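Local atomic coordinates of thiaminase-I (Naegleria gruberi, PDB entry 4HCW), a protein that belongs to a family of globular alpha/beta thiaminases whose fold resembles that of periplasmic binding proteins. Residues S155-S158 against F159-F162; G163-Q166 against Q167-S171; N348-G351 against V352-F356. All coordinates share one frame; numbering follows the deposited sequence.

Interaction 1. Residues S155-S158 against F159-F162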
loop_
_atom_site.group_PDB
_atom_site.type_symbol
_atom_site.label_atom_id
_atom_site.label_comp_id
_atom_site.label_asym_id
_atom_site.label_seq_id
_atom_site.Cartn_x
_atom_site.Cartn_y
_atom_site.Cartn_z
ATOM N N SER A 155 2.330 13.131 12.511
ATOM C CA SER A 155 3.784 13.070 12.614
ATOM C C SER A 155 4.448 13.655 11.372
ATOM O O SER A 155 5.666 13.841 11.342
ATOM C CB SER A 155 4.244 11.626 12.821
ATOM O OG SER A 155 3.846 10.804 11.739
ATOM N N SER A 156 3.635 13.941 10.358
ATOM C CA SER A 156 4.114 14.492 9.091
ATOM C C SER A 156 5.193 13.624 8.449
ATOM O O SER A 156 6.302 14.090 8.190
ATOM C CB SER A 156 4.620 15.926 9.272
ATOM O OG SER A 156 3.569 16.793 9.660
ATOM N N SER A 157 4.860 12.361 8.201
ATOM C CA SER A 157 5.778 11.443 7.537
ATOM C C SER A 157 6.027 11.905 6.109
ATOM O O SER A 157 5.100 12.324 5.417
ATOM C CB SER A 157 5.211 10.023 7.539
ATOM O OG SER A 157 4.994 9.566 8.862
ATOM N N SER A 158 7.283 11.828 5.679
ATOM C CA SER A 158 7.689 12.298 4.359
ATOM C C SER A 158 6.843 11.689 3.245
ATOM O O SER A 158 6.397 12.388 2.335
ATOM C CB SER A 158 9.168 11.989 4.115
ATOM O OG SER A 158 9.983 12.565 5.121
ATOM N N PHE A 159 6.615 10.384 3.338
ATOM C CA PHE A 159 5.864 9.655 2.326
ATOM C C PHE A 159 4.387 10.044 2.335
ATOM O O PHE A 159 3.710 9.974 1.309
ATOM C CB PHE A 159 6.020 8.150 2.549
ATOM C CG PHE A 159 5.588 7.313 1.382
ATOM C CD1 PHE A 159 6.418 7.156 0.284
ATOM C CD2 PHE A 159 4.358 6.677 1.386
ATOM C CE1 PHE A 159 6.026 6.384 -0.792
ATOM C CE2 PHE A 159 3.960 5.903 0.312
ATOM C CZ PHE A 159 4.795 5.755 -0.778
ATOM N N THR A 160 3.894 10.459 3.497
ATOM C CA THR A 160 2.494 10.846 3.642
ATOM C C THR A 160 2.284 12.314 3.276
ATOM O O THR A 160 1.298 12.666 2.624
ATOM C CB THR A 160 1.985 10.588 5.073
ATOM O OG1 THR A 160 2.237 9.224 5.431
ATOM C CG2 THR A 160 0.492 10.865 5.168
ATOM N N VAL A 161 3.215 13.165 3.697
ATOM C CA VAL A 161 3.183 14.580 3.345
ATOM C C VAL A 161 3.238 14.745 1.831
ATOM O O VAL A 161 2.463 15.506 1.249
ATOM C CB VAL A 161 4.358 15.346 3.984
ATOM C CG1 VAL A 161 4.471 16.744 3.394
ATOM C CG2 VAL A 161 4.195 15.407 5.494
ATOM N N PHE A 162 4.154 14.017 1.202
ATOM C CA PHE A 162 4.284 14.021 -0.251
ATOM C C PHE A 162 3.026 13.482 -0.928
ATOM O O PHE A 162 2.565 14.031 -1.928
ATOM C CB PHE A 162 5.504 13.196 -0.674
ATOM C CG PHE A 162 5.560 12.902 -2.148
ATOM C CD1 PHE A 162 6.019 13.854 -3.041
ATOM C CD2 PHE A 162 5.160 11.668 -2.639
ATOM C CE1 PHE A 162 6.072 13.587 -4.396
ATOM C CE2 PHE A 162 5.211 11.395 -3.993
ATOM C CZ PHE A 162 5.668 12.355 -4.872
#
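Ser157 O heads the first turn of helix 158-169, taking a nearly straight bond from Val161 N at 2.7 Å (N-H...O 172°) and a weak one from Thr160 N at 2.9 Å, and the next rung follows from Phe162 N to Ser158 O at 3.0 Å. Just before this turn Ser156 takes up a positive phi, which turns the chain out of helix 151-155. Val161 CG2, lying beside its own backbone N, reaches back over the bend and meets Ser156 CB at 3.8 Å, so a buried beta-branched residue covers the link between two helices. Thr160 comes alongside Ser157, its OG1 3.7 Å from Ser157 CB, while its side chain also rests on Asp152 and Val153 of the preceding helix. With CG anti to the backbone N in both (chi1 -165° and 168°), Phe159 and Phe162 carry their rings away from the serines, Phe159 to an edge-to-face contact with Tyr54, Phe162 to helix 343-353. Ser157 holds the N-cap position, though its hydroxyl makes no capping bond. Ser156 is the C-prime residue of a Schellman motif closing helix 151-155, so the arrangement is a tight helix-to-helix junction: a Schellman stop followed at once by a new N-terminus.

Interaction 2. Residues G163-Q166 against Q167-S171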
loop_
_atom_site.group_PDB
_atom_site.type_symbol
_atom_site.label_atom_id
_atom_site.label_comp_id
_atom_site.label_asym_id
_atom_site.label_seq_id
_atom_site.Cartn_x
_atom_site.Cartn_y
_atom_site.Cartn_z
ATOM N N GLY A 163 2.477 12.407 -0.372
ATOM C CA GLY A 163 1.324 11.744 -0.955
ATOM C C GLY A 163 0.058 12.578 -0.945
ATOM O O GLY A 163 -0.569 12.775 -1.986
ATOM N N LEU A 164 -0.319 13.067 0.232
ATOM C CA LEU A 164 -1.554 13.831 0.384
ATOM C C LEU A 164 -1.558 15.110 -0.445
ATOM O O LEU A 164 -2.591 15.501 -0.986
ATOM C CB LEU A 164 -1.810 14.163 1.854
ATOM C CG LEU A 164 -2.140 12.980 2.763
ATOM C CD1 LEU A 164 -2.537 13.478 4.138
ATOM C CD2 LEU A 164 -3.244 12.127 2.160
ATOM N N TYR A 165 -0.401 15.759 -0.540
ATOM C CA TYR A 165 -0.276 16.975 -1.333
ATOM C C TYR A 165 -0.588 16.697 -2.798
ATOM O O TYR A 165 -1.345 17.432 -3.429
ATOM C CB TYR A 165 1.126 17.574 -1.195
ATOM C CG TYR A 165 1.345 18.821 -2.026
ATOM C CD1 TYR A 165 0.981 20.074 -1.546
ATOM C CD2 TYR A 165 1.916 18.746 -3.292
ATOM C CE1 TYR A 165 1.176 21.216 -2.305
ATOM C CE2 TYR A 165 2.114 19.880 -4.056
ATOM C CZ TYR A 165 1.744 21.113 -3.558
ATOM O OH TYR A 165 1.943 22.242 -4.319
ATOM N N GLN A 166 -0.010 15.626 -3.329
ATOM C CA GLN A 166 -0.205 15.270 -4.730
ATOM C C GLN A 166 -1.615 14.753 -4.999
ATOM O O GLN A 166 -2.148 14.929 -6.094
ATOM C CB GLN A 166 0.835 14.237 -5.172
ATOM C CG GLN A 166 2.271 14.732 -5.090
ATOM C CD GLN A 166 2.552 15.877 -6.044
ATOM O OE1 GLN A 166 1.892 16.021 -7.073
ATOM N NE2 GLN A 166 3.536 16.701 -5.704
ATOM N N GLN A 167 -2.216 14.116 -3.999
ATOM C CA GLN A 167 -3.580 13.615 -4.137
ATOM C C GLN A 167 -4.581 14.765 -4.188
ATOM O O GLN A 167 -5.521 14.748 -4.982
ATOM C CB GLN A 167 -3.931 12.660 -2.996
ATOM C CG GLN A 167 -3.190 11.335 -3.031
ATOM C CD GLN A 167 -3.655 10.383 -1.947
ATOM O OE1 GLN A 167 -4.823 10.391 -1.558
ATOM N NE2 GLN A 167 -2.740 9.560 -1.448
ATOM N N LEU A 168 -4.372 15.762 -3.333
ATOM C CA LEU A 168 -5.212 16.954 -3.319
ATOM C C LEU A 168 -5.008 17.764 -4.595
ATOM O O LEU A 168 -5.939 18.392 -5.099
ATOM C CB LEU A 168 -4.882 17.825 -2.106
ATOM C CG LEU A 168 -5.225 17.301 -0.710
ATOM C CD1 LEU A 168 -4.405 18.025 0.346
ATOM C CD2 LEU A 168 -6.704 17.465 -0.430
ATOM N N LEU A 169 -3.783 17.740 -5.110
ATOM C CA LEU A 169 -3.414 18.551 -6.265
ATOM C C LEU A 169 -3.877 17.946 -7.589
ATOM O O LEU A 169 -4.852 18.411 -8.182
ATOM C CB LEU A 169 -1.900 18.779 -6.291
ATOM C CG LEU A 169 -1.332 19.634 -7.425
ATOM C CD1 LEU A 169 -1.964 21.018 -7.432
ATOM C CD2 LEU A 169 0.182 19.732 -7.309
ATOM N N GLN A 170 -3.175 16.914 -8.049
ATOM C CA GLN A 170 -3.442 16.324 -9.359
ATOM C C GLN A 170 -4.805 15.645 -9.463
ATOM O O GLN A 170 -5.384 15.222 -8.462
ATOM C CB GLN A 170 -2.341 15.329 -9.745
ATOM C CG GLN A 170 -1.137 15.953 -10.436
ATOM C CD GLN A 170 -0.170 16.601 -9.466
ATOM O OE1 GLN A 170 0.645 17.439 -9.853
ATOM N NE2 GLN A 170 -0.248 16.210 -8.200
ATOM N N SER A 171 -5.305 15.554 -10.691
ATOM C CA SER A 171 -6.539 14.838 -10.984
ATOM C C SER A 171 -6.382 14.117 -12.316
ATOM O O SER A 171 -5.699 14.607 -13.216
ATOM C CB SER A 171 -7.726 15.802 -11.044
ATOM O OG SER A 171 -7.607 16.690 -12.141
#
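The Gln166 and Gln170 side chains run alongside each other on one flank of helix 158-169 where it comes to its C-terminal end, and the second glutamine folds back on the last turn. Gln166 O receives two donors from this one residue: the backbone N of Gln170 at 3.0 Å, and its side-chain NE2 at 3.1 Å, which comes in the carbonyl plane on a lone pair (C=O...N 113°). The bend at chi2 (80°) turns the Gln170 chain back for this second bond. The two side-chain amides are within 20° of parallel, but the very short approach of NE2 to Gln166 OE1 is doubtful as modelled. A glutamine suits this place because its chain is long enough to bring a second N-H to a carbonyl of the last turn.

The backbone bonds just before it are of the same i to i+4 kind, with Gln167 N bonded to Gly163 O at 2.9 Å, Leu168 N to Leu164 O at 3.0 Å and Leu169 N to Tyr165 O at 3.0 Å. Tyr165 and Leu169 both have CG anti to the backbone N, and they run together until Leu169 CD2 meets the ring at CE2, 3.8 Å away, in an oblique approach.

Further out, helix 193-203 is faced by two leucines, Leu164 and Leu168, and the Tyr165 ring, against Tyr199, Ile195 and Lys198, while both Gln166 and Gln170 rest on strand 176-179. The ring of Tyr165 is held at its far end as well, where OH is hydrogen-bonded to the backbone N of Asn192.

Interaction 3. Residues N348-G351 against V352-F356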
loop_
_atom_site.group_PDB
_atom_site.type_symbol
_atom_site.label_atom_id
_atom_site.label_comp_id
_atom_site.label_asym_id
_atom_site.label_seq_id
_atom_site.Cartn_x
_atom_site.Cartn_y
_atom_site.Cartn_z
ATOM N N ASN A 348 12.684 15.101 -0.351
ATOM C CA ASN A 348 13.003 16.507 -0.578
ATOM C C ASN A 348 11.754 17.359 -0.752
ATOM O O ASN A 348 11.676 18.475 -0.238
ATOM C CB ASN A 348 13.920 16.666 -1.792
ATOM C CG ASN A 348 15.367 16.895 -1.404
ATOM O OD1 ASN A 348 15.657 17.598 -0.435
ATOM N ND2 ASN A 348 16.284 16.301 -2.158
ATOM N N CYS A 349 10.780 16.827 -1.482
ATOM C CA CYS A 349 9.517 17.519 -1.691
ATOM C C CYS A 349 8.781 17.672 -0.369
ATOM O O CYS A 349 8.189 18.715 -0.095
ATOM C CB CYS A 349 8.647 16.758 -2.691
ATOM S SG CYS A 349 7.032 17.507 -2.985
ATOM N N ALA A 350 8.827 16.626 0.448
ATOM C CA ALA A 350 8.193 16.647 1.758
ATOM C C ALA A 350 8.831 17.705 2.649
ATOM O O ALA A 350 8.146 18.377 3.420
ATOM C CB ALA A 350 8.287 15.282 2.409
ATOM N N GLY A 351 10.148 17.847 2.535
ATOM C CA GLY A 351 10.881 18.824 3.316
ATOM C C GLY A 351 10.505 20.250 2.964
ATOM O O GLY A 351 10.529 21.137 3.814
ATOM N N VAL A 352 10.157 20.469 1.701
ATOM C CA VAL A 352 9.741 21.785 1.238
ATOM C C VAL A 352 8.333 22.106 1.731
ATOM O O VAL A 352 8.055 23.224 2.169
ATOM C CB VAL A 352 9.779 21.872 -0.303
ATOM C CG1 VAL A 352 9.164 23.177 -0.788
ATOM C CG2 VAL A 352 11.206 21.728 -0.807
ATOM N N LEU A 353 7.454 21.110 1.673
ATOM C CA LEU A 353 6.046 21.294 2.006
ATOM C C LEU A 353 5.784 21.517 3.495
ATOM O O LEU A 353 4.925 22.320 3.859
ATOM C CB LEU A 353 5.226 20.100 1.511
ATOM C CG LEU A 353 5.157 19.902 -0.006
ATOM C CD1 LEU A 353 4.555 18.549 -0.340
ATOM C CD2 LEU A 353 4.358 21.019 -0.657
ATOM N N ARG A 354 6.523 20.809 4.345
ATOM C CA ARG A 354 6.276 20.820 5.793
ATOM C C ARG A 354 6.130 22.190 6.479
ATOM O O ARG A 354 5.217 22.369 7.285
ATOM C CB ARG A 354 7.285 19.937 6.543
ATOM C CG ARG A 354 6.864 18.478 6.637
ATOM C CD ARG A 354 7.567 17.763 7.780
ATOM N NE ARG A 354 8.961 17.463 7.474
ATOM C CZ ARG A 354 9.385 16.304 6.983
ATOM N NH1 ARG A 354 8.519 15.327 6.742
ATOM N NH2 ARG A 354 10.673 16.118 6.733
ATOM N N PRO A 355 7.021 23.155 6.175
ATOM C CA PRO A 355 6.845 24.469 6.807
ATOM C C PRO A 355 5.515 25.133 6.448
ATOM O O PRO A 355 5.011 25.948 7.220
ATOM C CB PRO A 355 8.008 25.286 6.239
ATOM C CG PRO A 355 9.045 24.276 5.914
ATOM C CD PRO A 355 8.286 23.082 5.421
ATOM N N PHE A 356 4.956 24.777 5.296
ATOM C CA PHE A 356 3.695 25.353 4.842
ATOM C C PHE A 356 2.494 24.540 5.316
ATOM O O PHE A 356 1.391 24.681 4.786
ATOM C CB PHE A 356 3.680 25.465 3.316
ATOM C CG PHE A 356 4.794 26.304 2.761
ATOM C CD1 PHE A 356 4.631 27.667 2.586
ATOM C CD2 PHE A 356 6.007 25.729 2.419
ATOM C CE1 PHE A 356 5.656 28.443 2.079
ATOM C CE2 PHE A 356 7.035 26.500 1.912
ATOM C CZ PHE A 356 6.860 27.858 1.741
#
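Cys349 O is shared by two backbone donors near the end of helix 343-353: Leu353 N at 3.1 Å, with an N-H...O angle of 152°, and Val352 N at 3.2 Å, a weak bond. Val352 N also gives its proton to Asn348 O, and Arg354 N continues the series to Ala350 O at 3.1 Å.

The side chains follow the same spacing. Leu353 CG sits beside its backbone N (chi1 -65°), which brings CD1 back along the helix to Cys349 SG at 3.8 Å. Sulfur and methyl make an apolar pair, and both residues are buried, Cys349 against Phe162 and Leu353 against Tyr165 of helix 158-169. The compact thiol and the branched leucine fill that boundary without presenting a strongly polar group. Val352 turns to another side and touches Pro185 and Val191.

The residue after Arg354, Pro355, has no backbone N-H to offer Gly351 O, from which its CD stands 3.4 Å away, so the i to i+4 series cannot include this carbonyl through residue 355. An i to i+3 bond follows, from Phe356 N to Leu353 O at 2.8 Å.

Arg354 itself bends at chi3 (-75°), so its guanidinium folds back over the preceding turn. Ala350 O lies 4.2 Å above one face of the group, displaced from its centre, and Gly351 CA approaches obliquely. The small residues Ala350 and Gly351 let the long chain lie close to the helix. The chemistry implies that the charge of Arg354 is directed back along its own helix, where NH1 makes a weak hydrogen bond to Ser156 O, just before helix 158-169.

Interactions 1 and 2 adjoin along the chain and share helix 158-169: 155-162 holds the junction before it and its first turn, 163-171 its last turns and the exit, with centres about 13 Å apart. Interaction 3 comes much later, at the end of helix 343-353 close to the C-terminus, yet its centre lies about 9 Å from that of interaction 1 and about 14 Å from that of interaction 2. Ser158 touches Ala350, Phe162 touches Cys349 and Tyr165 touches Leu353, so the later helix lies along the earlier one. All three stand on the same side of the chain's centre. The C-terminal part thus returns to cover a helix within the family's N-terminal range, so that regions far apart in sequence pack together in one part of the chain.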